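Local coordinates for nucleoprotein (Schmallenberg virus, PDB 3ZL9) that encapsidates the viral genomic RNA, protecting it from nucleases and forming the helical nucleocapsid that serves as template for transcription and replication, at residues G148-L153 with K179-Q184; H56-P61 with V74-F79. All coordinates share one frame; numbering follows the deposited sequence.

Contact 1 of 2, residues G148-L153 with K179-Q184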
loop_
_atom_site.group_PDB
_atom_site.type_symbol
_atom_site.label_atom_id
_atom_site.label_comp_id
_atom_site.label_asym_id
_atom_site.label_seq_id
_atom_site.Cartn_x
_atom_site.Cartn_y
_atom_site.Cartn_z
ATOM N N GLY C 148 -6.747 29.683 0.123
ATOM C CA GLY C 148 -7.858 30.563 -0.259
ATOM C C GLY C 148 -7.360 31.844 -0.866
ATOM O O GLY C 148 -8.109 32.547 -1.551
ATOM N N ALA C 149 -6.085 32.155 -0.656
ATOM C CA ALA C 149 -5.565 33.437 -1.124
ATOM C C ALA C 149 -5.443 33.503 -2.649
ATOM O O ALA C 149 -5.327 34.588 -3.231
ATOM C CB ALA C 149 -4.230 33.739 -0.461
ATOM N N GLU C 150 -5.491 32.349 -3.305
ATOM C CA GLU C 150 -5.509 32.336 -4.756
ATOM C C GLU C 150 -6.756 32.991 -5.338
ATOM O O GLU C 150 -6.837 33.257 -6.551
ATOM C CB GLU C 150 -5.407 30.911 -5.259
ATOM C CG GLU C 150 -6.691 30.102 -5.222
ATOM C CD GLU C 150 -6.934 29.365 -3.906
ATOM O OE1 GLU C 150 -6.372 29.743 -2.862
ATOM O OE2 GLU C 150 -7.749 28.419 -3.907
ATOM N N MET C 151 -7.754 33.250 -4.506
ATOM C CA MET C 151 -8.939 33.883 -5.022
ATOM C C MET C 151 -8.591 35.309 -5.401
ATOM O O MET C 151 -9.197 35.892 -6.298
ATOM C CB MET C 151 -10.056 33.830 -4.001
ATOM C CG MET C 151 -10.551 32.419 -3.690
ATOM S SD MET C 151 -12.057 32.451 -2.677
ATOM C CE MET C 151 -11.420 33.130 -1.168
ATOM N N PHE C 152 -7.566 35.848 -4.750
ATOM C CA PHE C 152 -7.197 37.235 -4.933
ATOM C C PHE C 152 -5.777 37.453 -5.435
ATOM O O PHE C 152 -4.970 38.137 -4.819
ATOM C CB PHE C 152 -7.406 37.928 -3.608
ATOM C CG PHE C 152 -8.763 37.672 -3.027
ATOM C CD1 PHE C 152 -9.876 38.220 -3.616
ATOM C CD2 PHE C 152 -8.916 36.886 -1.901
ATOM C CE1 PHE C 152 -11.125 37.989 -3.089
ATOM C CE2 PHE C 152 -10.156 36.667 -1.357
ATOM C CZ PHE C 152 -11.267 37.208 -1.953
ATOM N N LEU C 153 -5.496 36.913 -6.596
ATOM C CA LEU C 153 -4.182 37.067 -7.189
ATOM C C LEU C 153 -3.782 38.534 -7.367
ATOM O O LEU C 153 -2.589 38.856 -7.338
ATOM C CB LEU C 153 -4.139 36.375 -8.541
ATOM C CG LEU C 153 -4.337 34.868 -8.469
ATOM C CD1 LEU C 153 -4.505 34.301 -9.862
ATOM C CD2 LEU C 153 -3.171 34.196 -7.766
ATOM N N LYS C 179 -5.674 23.208 -11.191
ATOM C CA LYS C 179 -6.736 23.450 -12.138
ATOM C C LYS C 179 -7.445 24.740 -11.762
ATOM O O LYS C 179 -7.551 25.656 -12.564
ATOM C CB LYS C 179 -7.676 22.225 -12.219
ATOM C CG LYS C 179 -7.052 21.122 -13.077
ATOM C CD LYS C 179 -7.585 19.721 -12.860
ATOM C CE LYS C 179 -8.943 19.543 -13.485
ATOM N NZ LYS C 179 -9.157 18.143 -13.963
ATOM N N LYS C 180 -7.860 24.822 -10.514
ATOM C CA LYS C 180 -8.648 25.948 -10.012
ATOM C C LYS C 180 -7.916 27.296 -10.176
ATOM O O LYS C 180 -8.407 28.207 -10.849
ATOM C CB LYS C 180 -8.995 25.689 -8.546
ATOM C CG LYS C 180 -10.218 26.424 -8.058
ATOM C CD LYS C 180 -10.229 26.522 -6.530
ATOM C CE LYS C 180 -11.601 26.916 -5.988
ATOM N NZ LYS C 180 -12.129 28.165 -6.618
ATOM N N VAL C 181 -6.714 27.385 -9.610
ATOM C CA VAL C 181 -5.926 28.634 -9.642
ATOM C C VAL C 181 -5.788 29.233 -11.050
ATOM O O VAL C 181 -5.894 30.424 -11.226
ATOM C CB VAL C 181 -4.484 28.462 -9.120
ATOM C CG1 VAL C 181 -3.907 29.818 -8.779
ATOM C CG2 VAL C 181 -4.417 27.531 -7.917
ATOM N N LEU C 182 -5.587 28.376 -12.041
ATOM C CA LEU C 182 -5.405 28.801 -13.425
ATOM C C LEU C 182 -6.687 29.245 -14.086
ATOM O O LEU C 182 -6.701 29.501 -15.294
ATOM C CB LEU C 182 -4.822 27.634 -14.218
ATOM C CG LEU C 182 -3.462 27.172 -13.713
ATOM C CD1 LEU C 182 -3.173 25.755 -14.185
ATOM C CD2 LEU C 182 -2.365 28.136 -14.153
ATOM N N ARG C 183 -7.793 29.257 -13.330
ATOM C CA ARG C 183 -9.065 29.789 -13.838
ATOM C C ARG C 183 -9.383 31.107 -13.174
ATOM O O ARG C 183 -10.395 31.723 -13.496
ATOM C CB ARG C 183 -10.207 28.822 -13.575
ATOM C CG ARG C 183 -10.008 27.442 -14.175
ATOM C CD ARG C 183 -11.293 26.630 -14.087
ATOM N NE ARG C 183 -11.174 25.286 -14.662
ATOM C CZ ARG C 183 -11.162 24.132 -13.981
ATOM N NH1 ARG C 183 -11.247 24.093 -12.650
ATOM N NH2 ARG C 183 -11.058 22.992 -14.650
ATOM N N GLN C 184 -8.529 31.552 -12.260
ATOM C CA GLN C 184 -8.781 32.786 -11.527
ATOM C C GLN C 184 -8.545 34.011 -12.390
ATOM O O GLN C 184 -7.766 33.986 -13.338
ATOM C CB GLN C 184 -7.868 32.896 -10.292
ATOM C CG GLN C 184 -8.093 31.843 -9.233
ATOM C CD GLN C 184 -9.497 31.843 -8.701
ATOM O OE1 GLN C 184 -10.161 32.871 -8.667
ATOM N NE2 GLN C 184 -9.963 30.677 -8.262
#

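Contact 2 of 2, residues H56-P61 with V74-F79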
loop_
_atom_site.group_PDB
_atom_site.type_symbol
_atom_site.label_atom_id
_atom_site.label_comp_id
_atom_site.label_asym_id
_atom_site.label_seq_id
_atom_site.Cartn_x
_atom_site.Cartn_y
_atom_site.Cartn_z
ATOM N N HIS C 56 -14.715 17.325 9.694
ATOM C CA HIS C 56 -14.745 15.979 9.127
ATOM C C HIS C 56 -15.503 14.988 10.023
ATOM O O HIS C 56 -16.236 14.135 9.528
ATOM C CB HIS C 56 -13.324 15.476 8.903
ATOM C CG HIS C 56 -13.252 14.266 8.032
ATOM N ND1 HIS C 56 -13.281 12.984 8.536
ATOM C CD2 HIS C 56 -13.144 14.141 6.686
ATOM C CE1 HIS C 56 -13.198 12.121 7.538
ATOM N NE2 HIS C 56 -13.117 12.797 6.405
ATOM N N LYS C 57 -15.305 15.110 11.335
ATOM C CA LYS C 57 -15.921 14.216 12.320
ATOM C C LYS C 57 -17.358 14.590 12.677
ATOM O O LYS C 57 -18.046 13.803 13.313
ATOM C CB LYS C 57 -15.149 14.260 13.640
ATOM C CG LYS C 57 -13.701 13.811 13.582
ATOM C CD LYS C 57 -12.850 14.541 14.621
ATOM C CE LYS C 57 -13.374 14.419 16.050
ATOM N NZ LYS C 57 -13.116 13.074 16.639
ATOM N N THR C 58 -17.799 15.791 12.306
ATOM C CA THR C 58 -19.070 16.321 12.812
ATOM C C THR C 58 -20.189 16.293 11.757
ATOM O O THR C 58 -20.027 16.808 10.642
ATOM C CB THR C 58 -18.879 17.729 13.432
ATOM O OG1 THR C 58 -20.083 18.152 14.068
ATOM C CG2 THR C 58 -18.532 18.747 12.398
ATOM N N ALA C 59 -21.312 15.663 12.118
ATOM C CA ALA C 59 -22.421 15.391 11.189
ATOM C C ALA C 59 -23.482 16.478 11.247
ATOM O O ALA C 59 -24.578 16.268 11.747
ATOM C CB ALA C 59 -23.042 14.039 11.495
ATOM N N GLN C 60 -23.149 17.637 10.692
ATOM C CA GLN C 60 -23.994 18.809 10.791
ATOM C C GLN C 60 -23.570 19.765 9.667
ATOM O O GLN C 60 -22.442 20.276 9.683
ATOM C CB GLN C 60 -23.796 19.430 12.166
ATOM C CG GLN C 60 -24.801 20.504 12.544
ATOM C CD GLN C 60 -24.390 21.231 13.813
ATOM O OE1 GLN C 60 -24.046 20.601 14.816
ATOM N NE2 GLN C 60 -24.402 22.556 13.771
ATOM N N PRO C 61 -24.467 19.998 8.688
ATOM C CA PRO C 61 -24.138 20.565 7.367
ATOM C C PRO C 61 -23.639 22.006 7.396
ATOM O O PRO C 61 -22.936 22.443 6.482
ATOM C CB PRO C 61 -25.459 20.473 6.610
ATOM C CG PRO C 61 -26.505 20.559 7.667
ATOM C CD PRO C 61 -25.926 19.908 8.894
ATOM N N VAL C 74 -20.090 28.594 9.515
ATOM C CA VAL C 74 -19.289 27.960 8.459
ATOM C C VAL C 74 -19.985 26.727 7.903
ATOM O O VAL C 74 -20.444 25.878 8.655
ATOM C CB VAL C 74 -17.916 27.489 8.994
ATOM C CG1 VAL C 74 -17.118 26.765 7.903
ATOM C CG2 VAL C 74 -17.119 28.659 9.545
ATOM N N VAL C 75 -20.013 26.620 6.585
ATOM C CA VAL C 75 -20.602 25.476 5.913
ATOM C C VAL C 75 -19.669 24.271 6.027
ATOM O O VAL C 75 -18.496 24.356 5.625
ATOM C CB VAL C 75 -20.869 25.802 4.429
ATOM C CG1 VAL C 75 -21.233 24.549 3.639
ATOM C CG2 VAL C 75 -21.981 26.831 4.319
ATOM N N ASN C 76 -20.191 23.163 6.560
ATOM C CA ASN C 76 -19.410 21.945 6.697
ATOM C C ASN C 76 -19.270 21.228 5.360
ATOM O O ASN C 76 -20.150 20.488 4.909
ATOM C CB ASN C 76 -19.993 20.993 7.729
ATOM C CG ASN C 76 -19.075 19.813 8.002
ATOM O OD1 ASN C 76 -18.114 19.574 7.276
ATOM N ND2 ASN C 76 -19.350 19.089 9.085
ATOM N N ASN C 77 -18.111 21.448 4.765
ATOM C CA ASN C 77 -17.751 20.991 3.445
ATOM C C ASN C 77 -17.062 19.616 3.511
ATOM O O ASN C 77 -16.814 19.004 2.476
ATOM C CB ASN C 77 -16.781 22.066 2.866
ATOM C CG ASN C 77 -16.653 22.013 1.362
ATOM O OD1 ASN C 77 -17.466 21.398 0.680
ATOM N ND2 ASN C 77 -15.615 22.652 0.836
ATOM N N HIS C 78 -16.747 19.150 4.725
ATOM C CA HIS C 78 -15.702 18.145 4.950
ATOM C C HIS C 78 -16.196 16.815 5.504
ATOM O O HIS C 78 -15.606 15.767 5.216
ATOM C CB HIS C 78 -14.639 18.733 5.881
ATOM C CG HIS C 78 -14.000 19.979 5.342
ATOM N ND1 HIS C 78 -12.796 19.965 4.671
ATOM C CD2 HIS C 78 -14.415 21.266 5.337
ATOM C CE1 HIS C 78 -12.489 21.194 4.296
ATOM N NE2 HIS C 78 -13.453 22.003 4.691
ATOM N N PHE C 79 -17.247 16.846 6.315
ATOM C CA PHE C 79 -17.903 15.617 6.720
ATOM C C PHE C 79 -18.095 14.779 5.444
ATOM O O PHE C 79 -18.558 15.307 4.432
ATOM C CB PHE C 79 -19.243 15.931 7.386
ATOM C CG PHE C 79 -19.958 14.722 7.943
ATOM C CD1 PHE C 79 -19.485 14.075 9.077
ATOM C CD2 PHE C 79 -21.120 14.247 7.344
ATOM C CE1 PHE C 79 -20.143 12.972 9.594
ATOM C CE2 PHE C 79 -21.786 13.141 7.856
ATOM C CZ PHE C 79 -21.296 12.502 8.983
#

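Contact 1 of 2, residues G148-L153 with K179-Q184
Gln184 lays its side chain against the short 3-10 turn 149-151, where its CG sits 3.3 Å from the carbonyl O of Glu150. Its CB meets CD1 of Leu153 at 3.7 Å, and the two side chains cross at about a right angle. The bend of Gln184 at chi2 (-59°) keeps CB, CG and CD all near that one carbonyl. Beside this, CB of Glu150 packs on CG1 of Val181 at 4.0 Å. Val181 and Leu153 both also rest on Leu161 of helix 159-169, so the tight half mixes aliphatic contacts with the carbonyl of Glu150, and that helix backs it.

The other half is looser. Glu150 holds CG between its own backbone N and carbonyl carbon (chi1 79°), and the bend at chi2 brings the carboxylate back beside its own turn, with OE1 3.0 Å from N of Gly148. Lys180, exposed, runs across the glutamate at about a right angle and touches it through CD, 4.1 Å from OE2 of Glu150. Its NZ stays 5.2 Å from OE2 of Glu150, too far for a salt bridge, although the opposite charges may still attract weakly.

Met151 and Phe152 pack on Tyr100 of helix 94-110. Lys179 donates through NZ to O of Ser217 in the second subunit. The arrangement is a loop-to-loop packing that places Lys179, Lys180 and Arg183 within the basic RNA-binding site of the orthobunyavirus nucleoprotein.

Contact 2 of 2, residues H56-P61 with V74-F79
His56 and Phe79 bring their CA atoms within 4.0 Å where helix 38-57 ends, and Pro61 and Asn76 come to 5.0 Å at the other end of the contact. Between them the chain leaves the helix at Thr58, enters the antiparallel hairpin of strands 62-67 and 70-75, and returns beside the helix end. The return is shaped by an Asx turn at Asn76. The backbone N of Asn76 donates to O of Pro61 at 2.8 Å. Close to the other end, CA of Phe79 makes a CA-H...O contact with O of His56.

The side chain of Asn76 is buried and works in two directions. OD1 accepts from N of His78 and, with an N-H...O angle of 175°, from N of Phe79; this pair of bonds fixes the rotation of the amide. With CG anti to the backbone N (chi1 -172°), ND2 is carried toward the end of helix 38-57 and the loop after it: it bonds to O of Leu55 in the helix, lies 2.8 Å from O of Thr58 and makes a weak bond to O of Gln60. CG2 of Thr58 touches the same nitrogen, while the threonine side chain also packs on Phe6 of the third subunit.

His56 brings CD2 to 3.3 Å from O of His78. The latter residue binds RNA, and its side chain lies against Lys52, another RNA-binding residue, on helix 38-57. The ring of Phe79, partly exposed, is covered on one face by Ala59: CA sits over the ring centre, 3.7 Å from the centroid, in a CH-pi contact, and CB of Ala59 reaches CZ of Phe79 at 3.4 Å.

Overall arrangement
Contact 2 comes first and is complete before the chain reaches contact 1. Their centres lie 23 Å apart and their nearest atoms about 9 Å, so the two do not meet. Contact 2, at the surface, ties the end of helix 38-57 to the chain leaving the two-stranded hairpin; contact 1, more central and buried, joins the loops before and after helix 159-169. Helix 94-110 lies between them in sequence, and its RNA-binding Arg96 has its side chain about 5 Å from that of Met151 and about 7 Å from that of Val75. Contact 1 holds three RNA-binding residues and contact 2 holds His78, consistent with distant parts of the chain contributing to one RNA-binding surface. Each touches a different neighbouring subunit.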